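Local coordinates for protein alpha-1,2-mannosidase (Bacteroides thetaiotaomicron, PDB 2WW2) that cleaves alpha-mannosidic bonds with inversion of configuration, as a calcium-dependent glycoside hydrolase of family GH92 from a gut symbiont, at residues Trp36-Trp41 against Thr127-Val132; Pro109-Val114 against Ser123-Ser128; Val132-Phe137 against Ala254-Ile259; Phe188-Ile193 against Glu227-Arg232; Arg232-Phe237 against Arg249-Ala254. All blocks are in the same frame, centred on the assembly; numbering follows the deposited sequence.

Contact 1 of 5, residues Trp36-Trp41 against Thr127-Val132; sequences WGMNFW and TSRGAV
The turn Thr127-Gly130, an ST motif leading into strand 130-136 of the N-terminal beta-sandwich domain, meets the loop and strand start of Trp36-Trp41. Thr127 OG1 accepts from Gly130 N at 2.8 Å and is also hydrogen-bonded to Glu250. Across the contact, Asn39 N gives a straight bond to Ser128 O (3.0 Å, 172° at the hydrogen). Trp41 sets one face of its indole on Ala131. The methyl CB of Ala131 is 3.6 Å from the centroid of the Trp41 five-membered ring, 15° off its normal, a CH-pi contact. At the ring edge, Trp41 NE1 donates to water 3 at 3.0 Å. Water 3 in turn donates to Arg129 O, while water 1 donates to both Asn39 O and Thr127 O. An alanine in place of Trp41 would probably leave the Ala131 methyl without this cover and water 3 without its indole donor. The Met38 side chain crosses that of Arg129 at about a right angle. The guanidinium of Arg129 is held elsewhere, by a salt bridge to Glu250 and by Tyr302 O. The Met38 chain bends at chi3 (88°), and this puts the methyl CE 3.8 Å from Arg129 CG.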
# COMPACT_ATOMS: atom_id res chain seq x y z
N TRP A 36 -2.30 -19.42 36.59
CA TRP A 36 -3.48 -18.70 37.14
C TRP A 36 -3.25 -18.05 38.52
O TRP A 36 -4.20 -17.83 39.26
CB TRP A 36 -4.71 -19.61 37.19
CG TRP A 36 -4.96 -20.31 35.88
CD1 TRP A 36 -5.52 -19.78 34.75
CD2 TRP A 36 -4.59 -21.65 35.56
NE1 TRP A 36 -5.55 -20.73 33.75
CE2 TRP A 36 -4.97 -21.88 34.22
CE3 TRP A 36 -3.99 -22.69 36.28
CZ2 TRP A 36 -4.77 -23.11 33.58
CZ3 TRP A 36 -3.78 -23.92 35.65
CH2 TRP A 36 -4.17 -24.11 34.31
N GLY A 37 -2.00 -17.77 38.86
CA GLY A 37 -1.73 -17.27 40.20
C GLY A 37 -2.38 -15.92 40.49
O GLY A 37 -2.45 -15.05 39.64
N MET A 38 -2.85 -15.76 41.73
CA MET A 38 -3.52 -14.53 42.14
C MET A 38 -2.60 -13.32 42.02
O MET A 38 -3.04 -12.27 41.61
CB MET A 38 -4.03 -14.63 43.58
CG MET A 38 -4.84 -13.38 44.02
SD MET A 38 -5.48 -13.57 45.70
CE MET A 38 -4.11 -12.95 46.65
N ASN A 39 -1.32 -13.47 42.36
CA ASN A 39 -0.38 -12.36 42.23
C ASN A 39 0.73 -12.75 41.27
O ASN A 39 1.26 -13.87 41.37
CB ASN A 39 0.24 -11.99 43.60
CG ASN A 39 -0.79 -11.58 44.65
OD1 ASN A 39 -0.71 -11.99 45.84
ND2 ASN A 39 -1.74 -10.76 44.25
N PHE A 40 1.05 -11.87 40.33
CA PHE A 40 2.22 -12.07 39.44
C PHE A 40 3.32 -11.13 39.88
O PHE A 40 3.05 -10.13 40.56
CB PHE A 40 1.93 -11.75 37.98
CG PHE A 40 0.91 -12.67 37.31
CD1 PHE A 40 0.53 -13.87 37.89
CD2 PHE A 40 0.38 -12.30 36.06
CE1 PHE A 40 -0.40 -14.71 37.26
CE2 PHE A 40 -0.56 -13.14 35.40
CZ PHE A 40 -0.95 -14.33 36.00
N TRP A 41 4.55 -11.42 39.44
CA TRP A 41 5.69 -10.55 39.75
C TRP A 41 6.41 -10.22 38.44
O TRP A 41 6.45 -11.05 37.52
CB TRP A 41 6.63 -11.21 40.79
CG TRP A 41 6.00 -11.15 42.16
CD1 TRP A 41 5.03 -11.98 42.67
CD2 TRP A 41 6.22 -10.13 43.15
NE1 TRP A 41 4.65 -11.54 43.94
CE2 TRP A 41 5.36 -10.41 44.24
CE3 TRP A 41 7.06 -9.01 43.22
CZ2 TRP A 41 5.35 -9.63 45.40
CZ3 TRP A 41 7.03 -8.23 44.37
CH2 TRP A 41 6.19 -8.55 45.44
N THR A 127 5.01 -17.82 44.29
CA THR A 127 4.04 -18.87 44.54
C THR A 127 2.73 -18.27 44.00
O THR A 127 2.78 -17.24 43.34
CB THR A 127 3.91 -19.16 46.06
OG1 THR A 127 3.51 -17.98 46.75
CG2 THR A 127 5.26 -19.66 46.64
N SER A 128 1.58 -18.88 44.28
CA SER A 128 0.29 -18.33 43.83
C SER A 128 0.08 -16.91 44.35
O SER A 128 -0.39 -16.04 43.61
CB SER A 128 -0.87 -19.21 44.33
OG SER A 128 -0.84 -20.48 43.69
N ARG A 129 0.41 -16.69 45.62
CA ARG A 129 0.08 -15.43 46.27
C ARG A 129 1.29 -14.72 46.90
O ARG A 129 1.19 -13.60 47.34
CB ARG A 129 -1.02 -15.67 47.31
CG ARG A 129 -2.28 -16.24 46.66
CD ARG A 129 -3.39 -16.63 47.70
NE ARG A 129 -4.44 -17.36 47.00
CZ ARG A 129 -4.35 -18.64 46.67
NH1 ARG A 129 -3.27 -19.34 46.99
NH2 ARG A 129 -5.35 -19.22 46.03
N GLY A 130 2.46 -15.36 46.87
CA GLY A 130 3.63 -14.71 47.46
C GLY A 130 4.85 -14.78 46.56
O GLY A 130 4.76 -15.27 45.43
N ALA A 131 5.98 -14.29 47.07
CA ALA A 131 7.25 -14.35 46.32
C ALA A 131 8.41 -14.39 47.30
O ALA A 131 8.28 -13.95 48.44
CB ALA A 131 7.40 -13.12 45.40
N VAL A 132 9.56 -14.86 46.85
CA VAL A 132 10.76 -14.80 47.67
C VAL A 132 11.87 -14.26 46.78
O VAL A 132 11.95 -14.66 45.63
CB VAL A 132 11.12 -16.17 48.28
CG1 VAL A 132 12.45 -16.11 49.04
CG2 VAL A 132 10.00 -16.66 49.23
O HOH W 1 1.65 -16.56 40.82
O HOH W 2 2.74 -14.11 43.90
O HOH W 3 2.78 -11.47 46.28

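Contact 2 of 5, residues Pro109-Val114 against Ser123-Ser128; sequences PYNYSV and SLSATS
Tyr112 overlaps Leu124 at the base of its ring, not at the hydroxyl. Its CD2 lies 4.1 Å from Leu124 CD2, and its CB is about as near to the same methyl. The approach is oblique to the ring. Leu124 CD2 also comes within 3.6 Å of Tyr112 O. The Tyr112 hydroxyl is hydrogen-bonded to Glu105 instead, one of the residues at a bound sodium ion. Phe64 packs on both Tyr112 and Leu124, and Trp41 touches Leu124 too.

The two strands form a beta hairpin, 111-116 with 121-126, within the N-terminal domain. Tyr112 and Leu124 are an antiparallel hydrogen-bonded pair. Tyr112 N donates to Leu124 O and Leu124 N to Tyr112 O, each at 3.0 Å.

The next pair, Ser113 and Ser123, is non-hydrogen-bonded and puts its side chains on the other face. There Ser113 CB and Ser123 CB are 3.5 Å apart. The Ser123 hydroxyl is hydrogen-bonded to Glu134, on the neighbouring strand 130-136.

Toward the open end of the hairpin, the bond comes from a side chain. With OG anti to its own carbonyl carbon (chi1 -72°), Ser125 donates from OG to Tyr110 O at 2.6 Å, in the carbonyl plane and on a lone pair. Tyr110 and Ser125 both touch Ser260, where helix 256-271 passes over this end.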
# COMPACT_ATOMS: atom_id res chain seq x y z
N PRO A 109 9.55 -18.51 33.85
CA PRO A 109 8.29 -18.40 34.58
C PRO A 109 8.45 -18.61 36.08
O PRO A 109 7.61 -18.15 36.85
CB PRO A 109 7.44 -19.54 34.00
CG PRO A 109 8.03 -19.78 32.64
CD PRO A 109 9.50 -19.53 32.78
N TYR A 110 9.50 -19.35 36.48
CA TYR A 110 9.66 -19.79 37.86
C TYR A 110 10.72 -18.97 38.61
O TYR A 110 10.94 -19.19 39.79
CB TYR A 110 10.02 -21.30 37.90
CG TYR A 110 11.29 -21.60 37.14
CD1 TYR A 110 12.53 -21.50 37.76
CD2 TYR A 110 11.24 -21.98 35.80
CE1 TYR A 110 13.71 -21.76 37.04
CE2 TYR A 110 12.40 -22.23 35.09
CZ TYR A 110 13.63 -22.14 35.71
OH TYR A 110 14.78 -22.38 34.98
N ASN A 111 11.37 -18.05 37.90
CA ASN A 111 12.41 -17.21 38.48
C ASN A 111 12.87 -16.15 37.49
O ASN A 111 13.17 -16.44 36.35
CB ASN A 111 13.64 -18.06 38.89
CG ASN A 111 14.68 -17.24 39.64
OD1 ASN A 111 14.58 -17.05 40.86
ND2 ASN A 111 15.69 -16.76 38.94
N TYR A 112 12.95 -14.91 37.95
CA TYR A 112 13.59 -13.85 37.19
C TYR A 112 14.83 -13.40 37.95
O TYR A 112 14.77 -13.08 39.14
CB TYR A 112 12.62 -12.67 37.03
CG TYR A 112 13.24 -11.49 36.29
CD1 TYR A 112 13.08 -11.34 34.91
CD2 TYR A 112 13.98 -10.53 36.97
CE1 TYR A 112 13.66 -10.26 34.22
CE2 TYR A 112 14.55 -9.44 36.30
CZ TYR A 112 14.38 -9.31 34.93
OH TYR A 112 14.95 -8.24 34.29
N SER A 113 15.98 -13.40 37.26
CA SER A 113 17.24 -13.00 37.89
C SER A 113 17.89 -11.90 37.04
O SER A 113 17.85 -11.95 35.81
CB SER A 113 18.18 -14.22 38.00
OG SER A 113 19.45 -13.85 38.52
N VAL A 114 18.44 -10.88 37.68
CA VAL A 114 19.15 -9.83 36.95
C VAL A 114 20.32 -9.34 37.80
O VAL A 114 20.24 -9.32 39.04
CB VAL A 114 18.21 -8.67 36.57
CG1 VAL A 114 17.68 -7.96 37.83
CG2 VAL A 114 18.90 -7.66 35.64
N SER A 123 17.30 -12.17 42.49
CA SER A 123 16.30 -12.96 41.78
C SER A 123 15.06 -13.16 42.64
O SER A 123 15.09 -12.98 43.88
CB SER A 123 16.86 -14.29 41.27
OG SER A 123 16.93 -15.29 42.28
N LEU A 124 13.96 -13.46 41.98
CA LEU A 124 12.71 -13.68 42.68
C LEU A 124 11.94 -14.81 42.01
O LEU A 124 12.00 -14.99 40.80
CB LEU A 124 11.86 -12.40 42.66
CG LEU A 124 11.46 -11.83 41.30
CD1 LEU A 124 10.15 -11.13 41.43
CD2 LEU A 124 12.50 -10.86 40.75
N SER A 125 11.18 -15.54 42.82
CA SER A 125 10.36 -16.63 42.34
C SER A 125 9.01 -16.47 43.04
O SER A 125 8.96 -16.00 44.17
CB SER A 125 11.00 -17.98 42.72
OG SER A 125 12.16 -18.20 41.92
N ALA A 126 7.93 -16.86 42.37
CA ALA A 126 6.60 -16.62 42.92
C ALA A 126 5.89 -17.92 43.32
O ALA A 126 6.13 -18.97 42.72
CB ALA A 126 5.76 -15.84 41.91
N THR A 127 5.01 -17.82 44.29
CA THR A 127 4.04 -18.87 44.54
C THR A 127 2.73 -18.27 44.00
O THR A 127 2.78 -17.24 43.34
CB THR A 127 3.91 -19.16 46.06
OG1 THR A 127 3.51 -17.98 46.75
CG2 THR A 127 5.26 -19.66 46.64
N SER A 128 1.58 -18.88 44.28
CA SER A 128 0.29 -18.33 43.83
C SER A 128 0.08 -16.91 44.35
O SER A 128 -0.39 -16.04 43.61
CB SER A 128 -0.87 -19.21 44.33
OG SER A 128 -0.84 -20.48 43.69

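Contact 3 of 5, residues Val132-Phe137 against Ala254-Ile259; sequences VFEVSF and ADVQLI
Val132 gives the largest share of this contact and spreads its two methyls over the start of helix 256-271. CG1 is anti to the backbone N (chi1 175°) and meets the backbone at the helix start, 3.5 Å from Val256 N. CG2 presses on Ile259 instead. Val132 CG2 and Ile259 CG1 are 3.4 Å apart, tighter than usual for two carbons. The two side chains cross at about a right angle. Val256 CG2 lies 3.5 Å from Val132 O.

Phe133 turns its ring to the other face of the strand, toward Ile82 and Ile231. Its backbone still takes part. Water 4 donates to Phe133 O at 3.3 Å and accepts from Val256 N at 2.9 Å, bridging strand and helix start.

Glu134 points back to the helix. Its flank lies against one methyl, with Glu134 CD 3.7 Å from Val256 CG1. Glu134 OE1 is 3.5 Å from Gln257 NE2, with carboxylate and amide planes 71° apart. The firmer partners of this carboxylate lie elsewhere: OE1 forms a salt bridge with Lys228, and OE2 is hydrogen-bonded to Ser123 and Gln121.

The helix start is itself secured by Asp255 at the N-cap. Asp255 OD1 accepts from Leu258 N at 2.9 Å, with 151° at the hydrogen. The result is a capped helix N-terminus seated on a strand of the N-terminal beta-sandwich, consistent with the GH92 architecture, in which helices link the sandwich to the (alpha/alpha)6 barrel.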
# COMPACT_ATOMS: atom_id res chain seq x y z
N VAL A 132 9.56 -14.86 46.85
CA VAL A 132 10.76 -14.80 47.67
C VAL A 132 11.87 -14.26 46.78
O VAL A 132 11.95 -14.66 45.63
CB VAL A 132 11.12 -16.17 48.28
CG1 VAL A 132 12.45 -16.11 49.04
CG2 VAL A 132 10.00 -16.66 49.23
N PHE A 133 12.66 -13.31 47.31
CA PHE A 133 13.80 -12.72 46.61
C PHE A 133 15.09 -13.21 47.28
O PHE A 133 15.10 -13.47 48.49
CB PHE A 133 13.82 -11.19 46.79
CG PHE A 133 12.74 -10.43 46.05
CD1 PHE A 133 13.07 -9.55 45.02
CD2 PHE A 133 11.41 -10.58 46.41
CE1 PHE A 133 12.07 -8.84 44.34
CE2 PHE A 133 10.40 -9.86 45.73
CZ PHE A 133 10.74 -9.00 44.71
N GLU A 134 16.18 -13.26 46.51
CA GLU A 134 17.51 -13.27 47.10
C GLU A 134 18.15 -11.97 46.61
O GLU A 134 17.86 -11.53 45.51
CB GLU A 134 18.33 -14.47 46.60
CG GLU A 134 18.68 -14.30 45.08
CD GLU A 134 19.44 -15.48 44.46
OE1 GLU A 134 20.18 -16.18 45.20
OE2 GLU A 134 19.27 -15.68 43.22
N VAL A 135 18.98 -11.33 47.44
CA VAL A 135 19.73 -10.19 46.96
C VAL A 135 21.20 -10.38 47.35
O VAL A 135 21.49 -10.68 48.50
CB VAL A 135 19.24 -8.85 47.57
CG1 VAL A 135 20.08 -7.70 47.00
CG2 VAL A 135 17.72 -8.61 47.32
N SER A 136 22.10 -10.25 46.37
CA SER A 136 23.53 -10.23 46.64
C SER A 136 24.06 -8.80 46.47
O SER A 136 24.12 -8.28 45.34
CB SER A 136 24.23 -11.17 45.65
OG SER A 136 25.61 -11.26 45.91
N PHE A 137 24.42 -8.13 47.57
CA PHE A 137 24.85 -6.73 47.50
C PHE A 137 26.33 -6.62 47.14
O PHE A 137 27.11 -7.44 47.60
CB PHE A 137 24.64 -6.03 48.87
CG PHE A 137 23.19 -5.76 49.21
CD1 PHE A 137 22.51 -4.69 48.64
CD2 PHE A 137 22.52 -6.56 50.10
CE1 PHE A 137 21.20 -4.42 48.96
CE2 PHE A 137 21.20 -6.31 50.44
CZ PHE A 137 20.54 -5.23 49.85
N ALA A 254 11.08 -19.95 53.61
CA ALA A 254 11.65 -20.42 52.34
C ALA A 254 12.77 -19.52 51.86
O ALA A 254 12.82 -18.33 52.20
CB ALA A 254 10.56 -20.51 51.27
N ASP A 255 13.68 -20.08 51.06
CA ASP A 255 14.62 -19.25 50.31
C ASP A 255 14.21 -19.27 48.84
O ASP A 255 13.28 -19.99 48.50
CB ASP A 255 16.07 -19.71 50.52
CG ASP A 255 16.31 -21.14 50.09
OD1 ASP A 255 15.48 -21.76 49.38
OD2 ASP A 255 17.38 -21.66 50.46
N VAL A 256 14.86 -18.49 47.98
CA VAL A 256 14.42 -18.39 46.58
C VAL A 256 14.55 -19.73 45.85
O VAL A 256 13.72 -20.07 45.01
CB VAL A 256 15.14 -17.25 45.80
CG1 VAL A 256 16.59 -17.62 45.50
CG2 VAL A 256 14.38 -16.96 44.47
N GLN A 257 15.56 -20.51 46.21
CA GLN A 257 15.76 -21.83 45.60
C GLN A 257 14.56 -22.74 45.83
O GLN A 257 14.15 -23.48 44.93
CB GLN A 257 17.03 -22.49 46.15
CG GLN A 257 18.35 -21.82 45.68
CD GLN A 257 18.59 -20.42 46.26
OE1 GLN A 257 18.10 -20.06 47.35
NE2 GLN A 257 19.38 -19.60 45.51
N LEU A 258 13.99 -22.70 47.03
CA LEU A 258 12.83 -23.54 47.35
C LEU A 258 11.62 -23.14 46.49
O LEU A 258 10.98 -24.00 45.87
CB LEU A 258 12.46 -23.47 48.83
CG LEU A 258 11.33 -24.44 49.27
CD1 LEU A 258 11.80 -25.89 49.18
CD2 LEU A 258 10.83 -24.15 50.69
N ILE A 259 11.31 -21.85 46.46
CA ILE A 259 10.15 -21.35 45.71
C ILE A 259 10.33 -21.58 44.20
O ILE A 259 9.40 -21.97 43.48
CB ILE A 259 9.90 -19.84 45.99
CG1 ILE A 259 9.77 -19.58 47.51
CG2 ILE A 259 8.66 -19.31 45.19
CD1 ILE A 259 8.80 -20.53 48.26
O HOH W 4 16.55 -16.36 49.10

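Contact 4 of 5, residues Phe188-Ile193 against Glu227-Arg232; sequences FSHPVI and EKLTIR
Phe188 and Ile231 pair across the strands as an antiparallel non-hydrogen-bonded pair, their CA atoms 4.7 Å apart, and just beyond them Ser189 N donates to Thr230 O at 3.0 Å. There the backbone of 188-193 leaves the strand, and the Ser189 side chain takes over. Its OG sits between its own backbone N and carbonyl carbon (chi1 59°). In this position Ser189 OG accepts from Thr230 N at 2.8 Å in an almost straight bond, doing the work of a backbone carbonyl. The same oxygen shares a hydrogen bond with His190 ND1, also at 2.8 Å, in which either could be the donor.

The imidazole is gripped at its other nitrogen as well. His190 NE2 donates to Glu227 OE1 at 2.8 Å, with 179° at the hydrogen and the oxygen in the ring plane. The carboxylate plane is turned 52° from the ring. Bonds at both nitrogens fix the ring's rotation.

On the inner side, Phe188 and Ile231 lie side by side and point the same way. Ile231 CG2 is 4.3 Å from the centroid of the Phe188 ring, off-centre. Leu229 CD2 comes to the ring edge, 4.1 Å from Phe188 CD1. Val145 touches all three of these side chains, and Phe221 covers Phe188 and Leu229. This is the apolar core of a beta-sandwich, with the Ser189, His190 and Glu227 hydrogen bonds beside it, where strand 182-188 ends.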
# COMPACT_ATOMS: atom_id res chain seq x y z
N PHE A 188 12.38 -9.78 56.17
CA PHE A 188 13.77 -9.75 55.71
C PHE A 188 14.59 -10.68 56.60
O PHE A 188 14.36 -10.78 57.81
CB PHE A 188 14.32 -8.31 55.75
CG PHE A 188 13.56 -7.35 54.85
CD1 PHE A 188 14.01 -7.08 53.57
CD2 PHE A 188 12.38 -6.77 55.27
CE1 PHE A 188 13.31 -6.22 52.72
CE2 PHE A 188 11.67 -5.91 54.43
CZ PHE A 188 12.13 -5.63 53.16
N SER A 189 15.57 -11.35 56.00
CA SER A 189 16.34 -12.34 56.73
C SER A 189 17.37 -11.72 57.68
O SER A 189 17.81 -12.37 58.63
CB SER A 189 17.05 -13.27 55.73
OG SER A 189 17.91 -12.53 54.88
N HIS A 190 17.76 -10.48 57.42
CA HIS A 190 18.87 -9.87 58.16
C HIS A 190 18.39 -8.64 58.91
O HIS A 190 17.37 -8.05 58.55
CB HIS A 190 19.99 -9.51 57.19
CG HIS A 190 20.84 -10.68 56.78
ND1 HIS A 190 20.41 -11.62 55.86
CD2 HIS A 190 22.08 -11.06 57.16
CE1 HIS A 190 21.36 -12.53 55.70
NE2 HIS A 190 22.38 -12.21 56.48
N PRO A 191 19.12 -8.25 59.98
CA PRO A 191 18.75 -7.10 60.79
C PRO A 191 18.63 -5.82 59.98
O PRO A 191 19.47 -5.53 59.12
CB PRO A 191 19.93 -6.95 61.75
CG PRO A 191 20.52 -8.33 61.84
CD PRO A 191 20.30 -8.96 60.51
N VAL A 192 17.60 -5.05 60.30
CA VAL A 192 17.36 -3.76 59.69
C VAL A 192 18.10 -2.71 60.50
O VAL A 192 17.69 -2.37 61.61
CB VAL A 192 15.85 -3.44 59.68
CG1 VAL A 192 15.59 -2.04 59.14
CG2 VAL A 192 15.09 -4.50 58.87
N ILE A 193 19.20 -2.19 59.96
CA ILE A 193 20.08 -1.28 60.69
C ILE A 193 19.53 0.14 60.73
O ILE A 193 19.58 0.80 61.78
CB ILE A 193 21.47 -1.24 60.05
CG1 ILE A 193 22.01 -2.66 59.90
CG2 ILE A 193 22.43 -0.38 60.88
CD1 ILE A 193 21.93 -3.48 61.16
N GLU A 227 27.20 -13.56 52.19
CA GLU A 227 25.81 -13.87 52.53
C GLU A 227 24.84 -13.15 51.60
O GLU A 227 25.21 -12.19 50.94
CB GLU A 227 25.50 -13.54 54.00
CG GLU A 227 26.31 -14.39 55.01
CD GLU A 227 25.82 -14.22 56.45
OE1 GLU A 227 24.76 -13.60 56.68
OE2 GLU A 227 26.52 -14.70 57.35
N LYS A 228 23.60 -13.61 51.55
CA LYS A 228 22.58 -13.00 50.71
C LYS A 228 21.39 -12.64 51.57
O LYS A 228 21.10 -13.32 52.55
CB LYS A 228 22.15 -13.95 49.58
CG LYS A 228 23.30 -14.32 48.62
CD LYS A 228 22.82 -15.24 47.50
CE LYS A 228 22.44 -16.62 48.06
NZ LYS A 228 22.12 -17.60 46.96
N LEU A 229 20.70 -11.56 51.20
CA LEU A 229 19.47 -11.18 51.87
C LEU A 229 18.33 -11.97 51.24
O LEU A 229 18.24 -12.06 50.01
CB LEU A 229 19.20 -9.68 51.64
CG LEU A 229 17.93 -9.10 52.27
CD1 LEU A 229 18.08 -8.99 53.80
CD2 LEU A 229 17.63 -7.73 51.66
N THR A 230 17.46 -12.54 52.07
CA THR A 230 16.22 -13.11 51.57
C THR A 230 15.07 -12.19 51.94
O THR A 230 15.03 -11.63 53.04
CB THR A 230 15.96 -14.50 52.18
OG1 THR A 230 16.99 -15.40 51.75
CG2 THR A 230 14.62 -15.04 51.72
N ILE A 231 14.15 -11.98 51.00
CA ILE A 231 12.94 -11.20 51.27
C ILE A 231 11.78 -12.11 50.96
O ILE A 231 11.71 -12.67 49.86
CB ILE A 231 12.80 -9.98 50.34
CG1 ILE A 231 14.11 -9.17 50.31
CG2 ILE A 231 11.63 -9.06 50.81
CD1 ILE A 231 14.06 -7.96 49.35
N ARG A 232 10.86 -12.27 51.91
CA ARG A 232 9.69 -13.12 51.73
C ARG A 232 8.50 -12.22 51.77
O ARG A 232 8.42 -11.37 52.64
CB ARG A 232 9.56 -14.15 52.86
CG ARG A 232 10.77 -15.06 52.98
CD ARG A 232 10.68 -16.01 54.21
NE ARG A 232 11.96 -16.69 54.32
CZ ARG A 232 12.90 -16.36 55.19
NH1 ARG A 232 12.68 -15.40 56.08
NH2 ARG A 232 14.07 -17.01 55.18

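Contact 5 of 5, residues Arg232-Phe237 against Arg249-Ala254; sequences RTASSF and REVADA
Arg232 CG lies beside the backbone N (chi1 -59°), and the chain then runs extended to NE, which brings NE to the turn Val251-Ala254. Arg232 NE donates to Ala254 O at 2.8 Å, with 157° at the hydrogen and the acceptor close to the guanidinium plane. On the way, Arg232 CD passes 3.4 Å from Val251 O. Asp253 CA lies over one face of the guanidinium. Water 5 accepts from Arg232 NH2 at 2.9 Å and donates to Asp253 O. Arg232 NH1 turns elsewhere, to a salt bridge with Glu187 and to a bound glycerol, probably from the crystallisation liquor. An alanine here would probably leave Ala254 O without this donor and Glu187 without its charge partner, and set water 5 free of one hold.

The turn is type II, with Ala254 N bonded to Val251 O at 3.0 Å. Val251 CG2 packs on the strand backbone, 3.7 Å from Thr233 O, and reaches Ala234 CB at 4.5 Å. Val251 also touches Val132 and Thr127. The turn thus joins the end of helix 240-250 to the start of helix 256-271, lying against strand 229-236, which runs between strands 130-136 and 182-188.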
# COMPACT_ATOMS: atom_id res chain seq x y z
N ARG A 232 10.86 -12.27 51.91
CA ARG A 232 9.69 -13.12 51.73
C ARG A 232 8.50 -12.22 51.77
O ARG A 232 8.42 -11.37 52.64
CB ARG A 232 9.56 -14.15 52.86
CG ARG A 232 10.77 -15.06 52.98
CD ARG A 232 10.68 -16.01 54.21
NE ARG A 232 11.96 -16.69 54.32
CZ ARG A 232 12.90 -16.36 55.19
NH1 ARG A 232 12.68 -15.40 56.08
NH2 ARG A 232 14.07 -17.01 55.18
N THR A 233 7.56 -12.41 50.84
CA THR A 233 6.40 -11.52 50.78
C THR A 233 5.12 -12.25 50.32
O THR A 233 5.18 -13.24 49.59
CB THR A 233 6.72 -10.28 49.89
OG1 THR A 233 5.67 -9.32 49.98
CG2 THR A 233 6.93 -10.67 48.43
N ALA A 234 3.97 -11.79 50.80
CA ALA A 234 2.69 -12.27 50.30
C ALA A 234 1.66 -11.17 50.50
O ALA A 234 1.89 -10.23 51.26
CB ALA A 234 2.24 -13.56 51.01
N SER A 235 0.55 -11.28 49.79
CA SER A 235 -0.50 -10.28 49.91
C SER A 235 -1.87 -10.94 49.90
O SER A 235 -2.00 -12.14 49.58
CB SER A 235 -0.41 -9.24 48.77
OG SER A 235 -0.89 -9.79 47.54
N SER A 236 -2.88 -10.16 50.22
CA SER A 236 -4.26 -10.65 50.24
C SER A 236 -5.18 -9.50 49.82
O SER A 236 -4.87 -8.33 50.08
CB SER A 236 -4.65 -11.11 51.66
OG SER A 236 -6.02 -11.49 51.71
N PHE A 237 -6.31 -9.83 49.21
CA PHE A 237 -7.34 -8.82 48.95
C PHE A 237 -8.39 -8.79 50.05
O PHE A 237 -9.27 -7.94 50.05
CB PHE A 237 -8.00 -9.06 47.58
CG PHE A 237 -7.11 -8.73 46.42
CD1 PHE A 237 -6.92 -7.41 46.03
CD2 PHE A 237 -6.42 -9.74 45.76
CE1 PHE A 237 -6.07 -7.09 44.96
CE2 PHE A 237 -5.57 -9.44 44.71
CZ PHE A 237 -5.40 -8.09 44.31
N ARG A 249 1.49 -19.95 54.85
CA ARG A 249 1.28 -21.17 54.10
C ARG A 249 2.26 -21.30 52.94
O ARG A 249 2.72 -22.40 52.64
CB ARG A 249 -0.14 -21.24 53.56
CG ARG A 249 -0.48 -22.63 53.03
CD ARG A 249 -1.91 -22.74 52.57
NE ARG A 249 -2.90 -22.58 53.64
CZ ARG A 249 -3.75 -21.56 53.72
NH1 ARG A 249 -3.72 -20.57 52.83
NH2 ARG A 249 -4.64 -21.53 54.71
N GLU A 250 2.58 -20.18 52.27
CA GLU A 250 3.25 -20.27 50.97
C GLU A 250 4.74 -19.94 50.98
O GLU A 250 5.49 -20.50 50.17
CB GLU A 250 2.53 -19.41 49.92
CG GLU A 250 1.06 -19.81 49.67
CD GLU A 250 0.37 -18.99 48.57
OE1 GLU A 250 1.08 -18.43 47.70
OE2 GLU A 250 -0.89 -18.90 48.59
N VAL A 251 5.18 -19.02 51.83
CA VAL A 251 6.58 -18.56 51.71
C VAL A 251 7.39 -18.54 53.01
O VAL A 251 8.62 -18.40 52.97
CB VAL A 251 6.69 -17.15 51.03
CG1 VAL A 251 6.28 -17.22 49.53
CG2 VAL A 251 5.84 -16.12 51.79
N ALA A 252 6.72 -18.67 54.15
CA ALA A 252 7.42 -18.60 55.43
C ALA A 252 8.59 -19.57 55.44
O ALA A 252 8.44 -20.71 55.00
CB ALA A 252 6.46 -18.89 56.61
N ASP A 253 9.76 -19.11 55.90
CA ASP A 253 10.96 -19.96 56.05
C ASP A 253 11.64 -20.35 54.74
O ASP A 253 12.65 -21.04 54.77
CB ASP A 253 10.66 -21.24 56.82
CG ASP A 253 10.11 -20.98 58.20
OD1 ASP A 253 9.12 -21.66 58.57
OD2 ASP A 253 10.63 -20.09 58.91
N ALA A 254 11.08 -19.95 53.61
CA ALA A 254 11.65 -20.42 52.34
C ALA A 254 12.77 -19.52 51.86
O ALA A 254 12.82 -18.33 52.20
CB ALA A 254 10.56 -20.51 51.27
O HOH W 5 15.23 -19.48 54.24

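In the fold
From the N terminus, contact 1 closes a loop of 85 residues, bringing 36-41 to 127-132. Contact 2 falls within that span as a short hairpin and overlaps its second segment at Thr127 and Ser128. Contact 3 opens at Val132, where contact 1 closes, and does not shut until 254-259. Contacts 4 and 5 both lie inside its loop, one after the other, meeting at Arg232. Strands 121-126, 130-136, 229-236 and 182-188 run next to one another, so the contacts line up along these neighbouring strands. Contacts 3 and 5, which share Ala254, hold the turn after helix 240-250 and the start of helix 256-271 against strands 229-236 and 130-136.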